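Long-range contacts in D-ribulose-5-phosphate 3-epimerase, putative (Plasmodium falciparum, PDB 1TQX), which probably catalyses the interconversion of D-ribulose 5-phosphate and D-xylulose 5-phosphate at a site that holds one divalent metal ion: residues G31-I35 against K63-F67; Q88-E94 against W116-K122; A107-R111 against N137-T141. One frame throughout, in Å; residues are numbered along the deposited sequence.

Contact 1 (G31-I35 against K63-F67)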
# COMPACT_ATOMS: atom_id res chain seq x y z
N GLY A 31 -8.29 14.75 5.67
CA GLY A 31 -8.84 13.58 6.34
C GLY A 31 -8.29 12.23 5.94
O GLY A 31 -8.78 11.20 6.41
N ALA A 32 -7.28 12.20 5.07
CA ALA A 32 -6.71 10.92 4.67
C ALA A 32 -6.09 10.29 5.92
O ALA A 32 -5.35 10.96 6.65
CB ALA A 32 -5.64 11.12 3.59
N GLU A 33 -6.40 9.02 6.18
CA GLU A 33 -5.88 8.33 7.36
C GLU A 33 -4.42 7.90 7.20
O GLU A 33 -3.64 7.97 8.16
CB GLU A 33 -6.73 7.08 7.65
CG GLU A 33 -8.20 7.34 8.02
CD GLU A 33 -9.12 7.50 6.81
OE1 GLU A 33 -10.33 7.69 7.02
OE2 GLU A 33 -8.64 7.43 5.65
N TRP A 34 -4.06 7.46 6.00
CA TRP A 34 -2.71 7.00 5.70
C TRP A 34 -2.09 7.80 4.57
O TRP A 34 -2.80 8.44 3.79
CB TRP A 34 -2.75 5.54 5.23
CG TRP A 34 -3.07 4.48 6.27
CD1 TRP A 34 -3.67 4.65 7.48
CD2 TRP A 34 -2.82 3.08 6.14
NE1 TRP A 34 -3.81 3.44 8.12
CE2 TRP A 34 -3.30 2.46 7.31
CE3 TRP A 34 -2.24 2.28 5.14
CZ2 TRP A 34 -3.22 1.08 7.52
CZ3 TRP A 34 -2.16 0.91 5.34
CH2 TRP A 34 -2.65 0.32 6.52
N ILE A 35 -0.76 7.76 4.48
CA ILE A 35 -0.05 8.41 3.38
C ILE A 35 0.77 7.24 2.81
O ILE A 35 1.53 6.61 3.53
CB ILE A 35 0.86 9.60 3.84
CG1 ILE A 35 1.38 10.35 2.61
CG2 ILE A 35 2.03 9.12 4.70
CD1 ILE A 35 0.27 10.99 1.78
N LYS A 63 1.65 15.03 11.38
CA LYS A 63 1.06 14.88 12.70
C LYS A 63 0.57 13.46 12.95
O LYS A 63 1.36 12.58 13.30
CB LYS A 63 -0.08 15.88 12.88
CG LYS A 63 0.41 17.32 12.95
CD LYS A 63 -0.72 18.33 13.10
CE LYS A 63 -1.56 18.42 11.84
NZ LYS A 63 -2.56 19.52 11.92
N SER A 64 -0.72 13.23 12.75
CA SER A 64 -1.29 11.91 12.99
C SER A 64 -1.27 10.93 11.82
O SER A 64 -1.43 9.73 12.02
CB SER A 64 -2.74 12.05 13.47
OG SER A 64 -2.81 12.81 14.66
N ILE A 65 -1.05 11.41 10.60
CA ILE A 65 -1.09 10.51 9.46
C ILE A 65 -0.13 9.31 9.54
O ILE A 65 1.05 9.45 9.86
CB ILE A 65 -0.90 11.30 8.13
CG1 ILE A 65 -1.49 10.49 6.98
CG2 ILE A 65 0.57 11.61 7.89
CD1 ILE A 65 -1.84 11.33 5.74
N PHE A 66 -0.69 8.14 9.25
CA PHE A 66 -0.01 6.83 9.28
C PHE A 66 0.94 6.66 8.09
O PHE A 66 0.54 6.83 6.94
CB PHE A 66 -1.12 5.77 9.24
CG PHE A 66 -0.65 4.34 9.41
CD1 PHE A 66 -0.83 3.69 10.63
CD2 PHE A 66 -0.18 3.61 8.32
CE1 PHE A 66 -0.56 2.32 10.75
CE2 PHE A 66 0.10 2.24 8.44
CZ PHE A 66 -0.10 1.60 9.65
N PHE A 67 2.20 6.33 8.36
CA PHE A 67 3.20 6.15 7.31
C PHE A 67 3.17 4.73 6.75
O PHE A 67 3.63 3.78 7.39
CB PHE A 67 4.60 6.48 7.85
CG PHE A 67 4.96 7.95 7.74
CD1 PHE A 67 4.06 8.95 8.11
CD2 PHE A 67 6.22 8.33 7.28
CE1 PHE A 67 4.42 10.30 8.02
CE2 PHE A 67 6.59 9.68 7.19
CZ PHE A 67 5.69 10.66 7.56
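Lys63 and Ser64 lead into the strand without touching 31-35; the backbone N atoms of Lys63 and Ile65 instead turn to the carboxylate of Glu28, on helix 20-29. The first real contact is Ile65, whose side chain packs against the backbone of 32-35: its CD1 lies 3.6 Å from Ala32 O and 3.7 Å from Ile35 CB, on the side where Thr24 of helix 20-29 closes the gap. At Phe66 pairing begins. Phe66 N donates to Glu33 O (3.1 Å) and Phe66 O accepts from Ile35 N (2.9 Å), so that Phe66 bonds to the residues before and after its partner Trp34, the parallel pattern. The two strands, 34-40 and 66-72, are linked through helix 52-58, a beta-alpha-beta crossover of the kind repeated around a TIM barrel, and the contact marks where both strands start. On the barrel-interior face the Phe66 ring forms an offset stack with the five-membered ring of Trp34, centroids 3.9 Å apart and planes at 11°, while Trp116 meets Phe66 edge-to-face. Phe67, one residue on, points to the opposite, helix-covered face, where its CD1 lies 4.0 Å from Ile35 CG2, and its backbone passes the sheet on to Gln88.

Contact 2 (Q88-E94 against W116-K122); sequences QLTFHFE and WCGISIK
Phe91 stands at the apolar centre, chi1 p, its CE1 3.9 Å from Ile119 CD1 and its CE2 3.7 Å from Cys117 SG, an oblique sulfur-aromatic contact. This is the helix-facing side of two TIM-barrel strands, 88-92 and 116-121, joined by a beta-alpha-beta crossover through helix 100-111. Phe93 (chi1 t) extends the cluster, CD1 3.9 Å from Ile119 CD1. Both strands are extended and parallel, axes 4.4 Å apart, crossing at -28°. Residues pair one to one from Gln88-Trp116 to His92-Ser120. Hydrogen bonds run Leu89 N to Trp116 O (3.1 Å), Gly118 N to Leu89 O (2.9 Å), Phe91 N to Gly118 O (3.1 Å), Ser120 N to Phe91 O (2.8 Å) and Phe93 N to Ser120 O (3.0 Å). On the interior face, a CB on Gly118 would clash with Thr90 OG1. His92 (chi1 -89°) lays its ring over Ser120 CB, 3.7 Å from the centroid, and bonds zinc ligand His70 through NE2. After His92 the backbone turns to helical angles at Phe93 and Glu94 (chi1 m, chi2 p). At the polar edge His92 ND1 donates to Glu94 OE1 (3.0 Å), while Glu94 OE2, also bonded to Thr125, accepts from Lys122 N at 2.8 Å.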
# COMPACT_ATOMS: atom_id res chain seq x y z
N GLN A 88 3.95 1.14 8.76
CA GLN A 88 3.86 -0.17 8.14
C GLN A 88 4.86 -0.27 7.02
O GLN A 88 5.05 0.68 6.26
CB GLN A 88 2.47 -0.46 7.57
CG GLN A 88 2.43 -1.75 6.75
CD GLN A 88 1.02 -2.19 6.38
OE1 GLN A 88 0.46 -3.10 6.99
NE2 GLN A 88 0.44 -1.54 5.38
N LEU A 89 5.52 -1.42 6.94
CA LEU A 89 6.48 -1.68 5.88
C LEU A 89 5.92 -2.86 5.09
O LEU A 89 5.65 -3.92 5.65
CB LEU A 89 7.86 -2.05 6.45
CG LEU A 89 8.57 -1.01 7.32
CD1 LEU A 89 10.00 -1.52 7.63
CD2 LEU A 89 8.63 0.35 6.61
N THR A 90 5.73 -2.65 3.79
CA THR A 90 5.20 -3.69 2.92
C THR A 90 6.26 -4.10 1.91
O THR A 90 6.75 -3.27 1.14
CB THR A 90 3.95 -3.17 2.15
OG1 THR A 90 2.91 -2.86 3.09
CG2 THR A 90 3.44 -4.22 1.16
N PHE A 91 6.65 -5.37 1.93
CA PHE A 91 7.66 -5.85 0.99
C PHE A 91 7.01 -6.79 -0.02
O PHE A 91 5.88 -7.24 0.19
CB PHE A 91 8.80 -6.56 1.74
CG PHE A 91 8.40 -7.82 2.45
CD1 PHE A 91 8.41 -9.05 1.80
CD2 PHE A 91 8.02 -7.78 3.79
CE1 PHE A 91 8.06 -10.22 2.47
CE2 PHE A 91 7.67 -8.95 4.47
CZ PHE A 91 7.69 -10.17 3.80
N HIS A 92 7.71 -7.06 -1.11
CA HIS A 92 7.18 -7.94 -2.15
C HIS A 92 7.53 -9.40 -1.98
O HIS A 92 8.67 -9.76 -1.71
CB HIS A 92 7.62 -7.45 -3.53
CG HIS A 92 6.68 -6.46 -4.15
ND1 HIS A 92 5.59 -6.85 -4.90
CD2 HIS A 92 6.60 -5.12 -4.03
CE1 HIS A 92 4.87 -5.79 -5.21
NE2 HIS A 92 5.46 -4.72 -4.70
N PHE A 93 6.52 -10.25 -2.14
CA PHE A 93 6.66 -11.70 -2.06
C PHE A 93 7.74 -12.09 -3.07
O PHE A 93 8.59 -12.94 -2.79
CB PHE A 93 5.31 -12.34 -2.40
CG PHE A 93 5.28 -13.85 -2.32
CD1 PHE A 93 5.61 -14.52 -1.15
CD2 PHE A 93 4.84 -14.60 -3.41
CE1 PHE A 93 5.48 -15.92 -1.06
CE2 PHE A 93 4.71 -15.99 -3.33
CZ PHE A 93 5.04 -16.65 -2.15
N GLU A 94 7.72 -11.44 -4.23
CA GLU A 94 8.68 -11.73 -5.29
C GLU A 94 10.10 -11.29 -4.98
O GLU A 94 11.06 -11.86 -5.50
CB GLU A 94 8.23 -11.08 -6.61
CG GLU A 94 6.83 -11.47 -7.07
CD GLU A 94 5.75 -10.61 -6.44
OE1 GLU A 94 6.09 -9.74 -5.61
OE2 GLU A 94 4.56 -10.78 -6.79
N TRP A 116 3.71 -2.47 11.57
CA TRP A 116 2.75 -3.34 10.90
C TRP A 116 3.54 -3.93 9.73
O TRP A 116 4.47 -3.29 9.22
CB TRP A 116 1.59 -2.52 10.35
CG TRP A 116 0.44 -2.37 11.30
CD1 TRP A 116 0.49 -2.37 12.66
CD2 TRP A 116 -0.94 -2.18 10.95
NE1 TRP A 116 -0.77 -2.18 13.18
CE2 TRP A 116 -1.67 -2.06 12.15
CE3 TRP A 116 -1.63 -2.09 9.73
CZ2 TRP A 116 -3.05 -1.86 12.18
CZ3 TRP A 116 -3.01 -1.89 9.75
CH2 TRP A 116 -3.71 -1.78 10.97
N CYS A 117 3.19 -5.14 9.31
CA CYS A 117 3.88 -5.76 8.18
C CYS A 117 2.91 -6.08 7.05
O CYS A 117 1.87 -6.69 7.25
CB CYS A 117 4.59 -7.06 8.61
SG CYS A 117 5.35 -7.96 7.21
N GLY A 118 3.27 -5.62 5.86
CA GLY A 118 2.45 -5.89 4.70
C GLY A 118 3.25 -6.70 3.70
O GLY A 118 4.49 -6.67 3.72
N ILE A 119 2.56 -7.45 2.85
CA ILE A 119 3.25 -8.22 1.83
C ILE A 119 2.46 -7.98 0.54
O ILE A 119 1.23 -7.98 0.54
CB ILE A 119 3.31 -9.74 2.16
CG1 ILE A 119 4.27 -10.43 1.19
CG2 ILE A 119 1.93 -10.37 2.07
CD1 ILE A 119 4.60 -11.87 1.56
N SER A 120 3.18 -7.73 -0.55
CA SER A 120 2.54 -7.46 -1.82
C SER A 120 2.83 -8.50 -2.89
O SER A 120 3.88 -9.15 -2.88
CB SER A 120 2.96 -6.07 -2.32
OG SER A 120 2.28 -5.73 -3.52
N ILE A 121 1.88 -8.66 -3.81
CA ILE A 121 2.01 -9.58 -4.94
C ILE A 121 1.67 -8.84 -6.23
O ILE A 121 0.71 -8.06 -6.28
CB ILE A 121 1.07 -10.81 -4.82
CG1 ILE A 121 -0.35 -10.36 -4.44
CG2 ILE A 121 1.64 -11.82 -3.83
CD1 ILE A 121 -1.36 -11.49 -4.39
N LYS A 122 2.46 -9.07 -7.27
CA LYS A 122 2.24 -8.44 -8.56
C LYS A 122 1.12 -9.16 -9.32
O LYS A 122 0.73 -10.28 -8.97
CB LYS A 122 3.55 -8.44 -9.36
CG LYS A 122 4.66 -7.66 -8.66
CD LYS A 122 5.85 -7.35 -9.57
CE LYS A 122 6.66 -8.58 -9.91
NZ LYS A 122 7.82 -8.26 -10.80

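Contact 3 (A107-R111 against N137-T141)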
# COMPACT_ATOMS: atom_id res chain seq x y z
N ALA A 107 8.93 -10.89 8.14
CA ALA A 107 7.72 -10.42 8.81
C ALA A 107 7.94 -10.40 10.32
O ALA A 107 7.54 -9.46 11.00
CB ALA A 107 6.54 -11.33 8.46
N LYS A 108 8.58 -11.45 10.85
CA LYS A 108 8.87 -11.52 12.28
C LYS A 108 9.71 -10.33 12.70
O LYS A 108 9.44 -9.69 13.72
CB LYS A 108 9.62 -12.82 12.62
CG LYS A 108 8.76 -14.07 12.60
CD LYS A 108 9.58 -15.29 13.04
CE LYS A 108 8.73 -16.54 13.10
NZ LYS A 108 9.54 -17.74 13.48
N GLU A 109 10.73 -10.02 11.91
CA GLU A 109 11.62 -8.90 12.21
C GLU A 109 10.88 -7.57 12.17
O GLU A 109 11.06 -6.72 13.04
CB GLU A 109 12.78 -8.88 11.22
CG GLU A 109 13.66 -10.12 11.30
CD GLU A 109 14.81 -10.11 10.31
OE1 GLU A 109 15.57 -11.10 10.26
OE2 GLU A 109 14.95 -9.11 9.57
N ILE A 110 10.04 -7.39 11.15
CA ILE A 110 9.28 -6.15 11.04
C ILE A 110 8.36 -6.00 12.25
O ILE A 110 8.30 -4.92 12.85
CB ILE A 110 8.47 -6.12 9.71
CG1 ILE A 110 9.44 -5.97 8.53
CG2 ILE A 110 7.47 -4.97 9.73
CD1 ILE A 110 8.79 -5.99 7.16
N ARG A 111 7.66 -7.07 12.62
CA ARG A 111 6.78 -7.00 13.78
C ARG A 111 7.58 -6.75 15.06
O ARG A 111 7.12 -6.07 15.97
CB ARG A 111 5.95 -8.29 13.93
CG ARG A 111 5.04 -8.64 12.74
CD ARG A 111 4.19 -7.46 12.25
NE ARG A 111 3.23 -6.97 13.22
CZ ARG A 111 2.07 -7.56 13.52
NH1 ARG A 111 1.71 -8.69 12.93
NH2 ARG A 111 1.26 -7.00 14.41
N ASN A 137 -0.41 -15.34 10.87
CA ASN A 137 -0.99 -14.15 11.49
C ASN A 137 0.00 -12.99 11.66
O ASN A 137 -0.30 -12.00 12.32
CB ASN A 137 -1.59 -14.49 12.85
CG ASN A 137 -2.75 -15.45 12.75
OD1 ASN A 137 -3.74 -15.18 12.06
ND2 ASN A 137 -2.65 -16.59 13.43
N LEU A 138 1.18 -13.12 11.05
CA LEU A 138 2.20 -12.09 11.14
C LEU A 138 1.95 -10.92 10.19
O LEU A 138 2.51 -9.83 10.38
CB LEU A 138 3.57 -12.69 10.83
CG LEU A 138 4.16 -13.66 11.85
CD1 LEU A 138 5.31 -14.43 11.24
CD2 LEU A 138 4.61 -12.88 13.08
N ILE A 139 1.12 -11.14 9.18
CA ILE A 139 0.83 -10.12 8.18
C ILE A 139 -0.41 -9.30 8.50
O ILE A 139 -1.51 -9.83 8.64
CB ILE A 139 0.64 -10.76 6.78
CG1 ILE A 139 1.85 -11.63 6.43
CG2 ILE A 139 0.43 -9.68 5.73
CD1 ILE A 139 3.18 -10.89 6.42
N ASN A 140 -0.23 -7.98 8.59
CA ASN A 140 -1.33 -7.07 8.87
C ASN A 140 -2.09 -6.70 7.60
O ASN A 140 -3.31 -6.47 7.63
CB ASN A 140 -0.80 -5.78 9.50
CG ASN A 140 -0.18 -6.00 10.86
OD1 ASN A 140 -0.87 -6.10 11.87
ND2 ASN A 140 1.15 -6.09 10.89
N THR A 141 -1.38 -6.63 6.48
CA THR A 141 -1.97 -6.22 5.22
C THR A 141 -1.39 -6.94 4.00
O THR A 141 -0.19 -7.21 3.95
CB THR A 141 -1.72 -4.71 4.96
OG1 THR A 141 -2.12 -3.94 6.09
CG2 THR A 141 -2.48 -4.24 3.71
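Leu138 lays its side chain along the flank of helix 100-111 formed by Ala107 and Lys108, its CD1 3.7 Å from Lys108 CG and its CB 4.0 Å from Ala107 CB. Ala107 points directly at the other segment, and its small methyl lets the backbone come close: the CA atoms of Ala107 and Leu138 are 6.2 Å apart. Ile139 approaches the same methyl from deeper in the fold, with its CD1 4.0 Å from Ala107 CB. One helical turn later, Arg111 adds a polar element to this apolar patch. Its side chain is folded, with chi1, chi2 and chi3 all m, so the guanidinium curls back to the connection, where NH1 donates to Leu138 O at 2.9 Å. The Asn140 side chain lies over one face of that guanidinium. Such a bond to a main-chain carbonyl needs no regular structure on the accepting side, which suits a segment that has left helix 131-134, passed through Asn137 with positive phi, and is only about to become a strand. The contact therefore joins the C-terminal end of one barrel helix to the connection entering strand 141-145. On the barrel side lies strand 116-121, whose Cys117 is touched by Ile110, Arg111 and Ile139 alike; Ile110 also reaches Leu89 and Phe91 of strand 88-92, while Ile139 packs against Ile133 and Leu134 of helix 131-134.

The three contacts follow one another round the same TIM barrel. Contacts 1 and 2 have centres about 19 Å apart but share the sheet: Phe67 O lies 3.0 Å from Gln88 N, a probable hydrogen bond, and Trp34 CZ2 packs 3.7 Å from Trp116 CZ3 at the end of the barrel where these strands start. Contact 3, centred about 9 Å from contact 2, alternates with it along the chain and carries the sheet onward, Cys117 O lying 2.8 Å from Asn140 N. Their bearing on the zinc site differs: the side chain of His92 is about 7 Å from the ion and that of Trp34 about 10 Å, whereas contact 3 lies away from it.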